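Local coordinates for protein putative hydrolase (PDB 4X00) that probably acts as a hydrolase of the alpha/beta hydrolase fold, possibly cleaving aryl esters, at residues I38-L43 with Y67-H72. Numbering follows the deposited sequence.
Sequences IFIHGL and YDLRGH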
loop_
_atom_site.group_PDB
_atom_site.type_symbol
_atom_site.label_atom_id
_atom_site.label_comp_id
_atom_site.label_asym_id
_atom_site.label_seq_id
_atom_site.Cartn_x
_atom_site.Cartn_y
_atom_site.Cartn_z
ATOM N N ILE A 38 3.087 -5.603 8.759
ATOM C CA ILE A 38 2.700 -6.073 7.427
ATOM C C ILE A 38 2.637 -4.886 6.483
ATOM O O ILE A 38 1.888 -3.924 6.737
ATOM C CB ILE A 38 1.349 -6.795 7.470
ATOM C CG1 ILE A 38 1.428 -8.046 8.364
ATOM C CG2 ILE A 38 0.905 -7.156 6.073
ATOM C CD1 ILE A 38 0.056 -8.665 8.694
ATOM N N PHE A 39 3.475 -4.955 5.436
ATOM C CA PHE A 39 3.588 -3.913 4.425
ATOM C C PHE A 39 2.725 -4.252 3.218
ATOM O O PHE A 39 2.793 -5.375 2.710
ATOM C CB PHE A 39 5.025 -3.763 3.957
ATOM C CG PHE A 39 5.972 -3.334 5.043
ATOM C CD1 PHE A 39 6.567 -4.277 5.858
ATOM C CD2 PHE A 39 6.292 -1.986 5.218
ATOM C CE1 PHE A 39 7.471 -3.887 6.853
ATOM C CE2 PHE A 39 7.183 -1.576 6.214
ATOM C CZ PHE A 39 7.775 -2.532 7.021
ATOM N N ILE A 40 1.934 -3.281 2.766
ATOM C CA ILE A 40 0.968 -3.455 1.680
ATOM C C ILE A 40 1.284 -2.434 0.622
ATOM O O ILE A 40 1.162 -1.233 0.878
ATOM C CB ILE A 40 -0.471 -3.248 2.180
ATOM C CG1 ILE A 40 -0.725 -4.093 3.431
ATOM C CG2 ILE A 40 -1.474 -3.607 1.073
ATOM C CD1 ILE A 40 -1.888 -3.573 4.262
ATOM N N HIS A 41 1.767 -2.877 -0.536
ATOM C CA HIS A 41 2.203 -1.941 -1.561
ATOM C C HIS A 41 1.029 -1.335 -2.349
ATOM O O HIS A 41 -0.140 -1.597 -2.044
ATOM C CB HIS A 41 3.200 -2.617 -2.518
ATOM C CG HIS A 41 2.594 -3.693 -3.373
ATOM N ND1 HIS A 41 1.893 -3.429 -4.534
ATOM C CD2 HIS A 41 2.610 -5.046 -3.241
ATOM C CE1 HIS A 41 1.485 -4.579 -5.069
ATOM N NE2 HIS A 41 1.932 -5.577 -4.320
ATOM N N GLY A 42 1.359 -0.499 -3.332
ATOM C CA GLY A 42 0.365 0.231 -4.095
ATOM C C GLY A 42 0.299 -0.220 -5.544
ATOM O O GLY A 42 0.920 -1.214 -5.949
ATOM N N LEU A 43 -0.452 0.536 -6.317
ATOM C CA LEU A 43 -0.744 0.147 -7.696
ATOM C C LEU A 43 0.535 0.034 -8.522
ATOM O O LEU A 43 1.383 0.946 -8.482
ATOM C CB LEU A 43 -1.671 1.184 -8.329
ATOM C CG LEU A 43 -2.094 0.864 -9.768
ATOM C CD1 LEU A 43 -2.869 -0.476 -9.883
ATOM C CD2 LEU A 43 -2.925 2.020 -10.289
ATOM N N TYR A 67 3.925 -8.790 0.957
ATOM C CA TYR A 67 3.289 -9.684 0.002
ATOM C C TYR A 67 2.964 -8.920 -1.258
ATOM O O TYR A 67 2.959 -7.677 -1.282
ATOM C CB TYR A 67 2.012 -10.318 0.577
ATOM C CG TYR A 67 0.837 -9.412 0.836
ATOM C CD1 TYR A 67 0.804 -8.602 1.970
ATOM C CD2 TYR A 67 -0.263 -9.398 -0.018
ATOM C CE1 TYR A 67 -0.298 -7.809 2.254
ATOM C CE2 TYR A 67 -1.374 -8.622 0.241
ATOM C CZ TYR A 67 -1.400 -7.834 1.411
ATOM O OH TYR A 67 -2.497 -7.059 1.688
ATOM N N ASP A 68 2.695 -9.656 -2.339
ATOM C CA ASP A 68 2.246 -9.044 -3.578
ATOM C C ASP A 68 0.719 -9.022 -3.584
ATOM O O ASP A 68 0.053 -10.045 -3.328
ATOM C CB ASP A 68 2.747 -9.813 -4.806
ATOM C CG ASP A 68 4.259 -9.817 -4.936
ATOM O OD1 ASP A 68 4.946 -8.964 -4.323
ATOM O OD2 ASP A 68 4.777 -10.705 -5.641
ATOM N N LEU A 69 0.140 -7.857 -3.843
ATOM C CA LEU A 69 -1.325 -7.754 -4.025
ATOM C C LEU A 69 -1.814 -8.654 -5.152
ATOM O O LEU A 69 -1.069 -8.953 -6.109
ATOM C CB LEU A 69 -1.732 -6.315 -4.369
ATOM C CG LEU A 69 -1.490 -5.246 -3.293
ATOM C CD1 LEU A 69 -1.839 -3.880 -3.897
ATOM C CD2 LEU A 69 -2.323 -5.559 -2.057
ATOM N N ARG A 70 -3.071 -9.078 -5.058
ATOM C CA ARG A 70 -3.670 -9.750 -6.204
ATOM C C ARG A 70 -3.456 -8.897 -7.454
ATOM O O ARG A 70 -3.496 -7.654 -7.428
ATOM C CB ARG A 70 -5.168 -10.020 -5.982
ATOM C CG ARG A 70 -6.062 -8.785 -5.834
ATOM C CD ARG A 70 -7.571 -9.195 -5.775
ATOM N NE ARG A 70 -7.722 -10.257 -4.777
ATOM C CZ ARG A 70 -8.448 -11.355 -4.946
ATOM N NH1 ARG A 70 -8.404 -12.297 -4.033
ATOM N NH2 ARG A 70 -9.232 -11.499 -6.027
ATOM N N GLY A 71 -3.207 -9.574 -8.574
ATOM C CA GLY A 71 -2.961 -8.864 -9.825
ATOM C C GLY A 71 -1.567 -8.309 -10.007
ATOM O O GLY A 71 -1.301 -7.719 -11.052
ATOM N N HIS A 72 -0.702 -8.475 -9.008
ATOM C CA HIS A 72 0.634 -7.888 -8.985
ATOM C C HIS A 72 1.726 -8.908 -8.735
ATOM O O HIS A 72 1.477 -9.975 -8.163
ATOM C CB HIS A 72 0.707 -6.830 -7.868
ATOM C CG HIS A 72 -0.111 -5.589 -8.116
ATOM N ND1 HIS A 72 -1.476 -5.521 -7.906
ATOM C CD2 HIS A 72 0.282 -4.342 -8.485
ATOM C CE1 HIS A 72 -1.887 -4.283 -8.159
ATOM N NE2 HIS A 72 -0.839 -3.550 -8.519
HETATM O O HOH W 1 4.014 -5.554 0.279
HETATM O O HOH W 2 0.861 -5.858 -0.643
#
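I40 and Y67 lie side by side at the C-terminal ends of the neighbouring parallel strands 36-40 and 63-67, with I40 CG1 3.9 Å from Y67 CE1. The other branch of I40, CG2, is anti to its backbone N (chi1 -51° places CG1 beside that N) and meets L69 CD2 at 3.8 Å. Helix 87-100 packs on this side, touching both I38 and Y67. L69 then turns from aliphatic partner to ring partner: its CG stands 3.8 Å from the centroid of the H41 imidazole, 24° off the ring normal, a CH-pi contact over one face. At the rim of the same ring, H41 CE1 points into the face of H72, an edge-to-face pair with planes at 67°.

The polar layer begins at H41. Its ring is gripped at both nitrogens: L69 N donates to H41 NE2 (2.9 Å, nearly straight, though the donor is tilted from the ring plane), while H41 ND1 donates to G42 O at 2.8 Å, in that plane. Where the two strand ends diverge, two waters bridge the backbones. One donates to both F39 O and Y67 O; the other accepts from H41 N and donates to Y67 O. H72 is fixed in turn by ND1 donating to R70 O within the type II turn 69-72, which H72 N to L69 O closes, and by NE2 bonding to L44 N.

The loop after strand 36-40, the usual region of the oxyanion hole in this fold, also sets G42 against the putative S112-H259-D230 triad. With ND1 donating and NE2 accepting, H41 is best read as neutral and protonated on ND1, which suggests a structural histidine tying this loop to the one after strand 63-67.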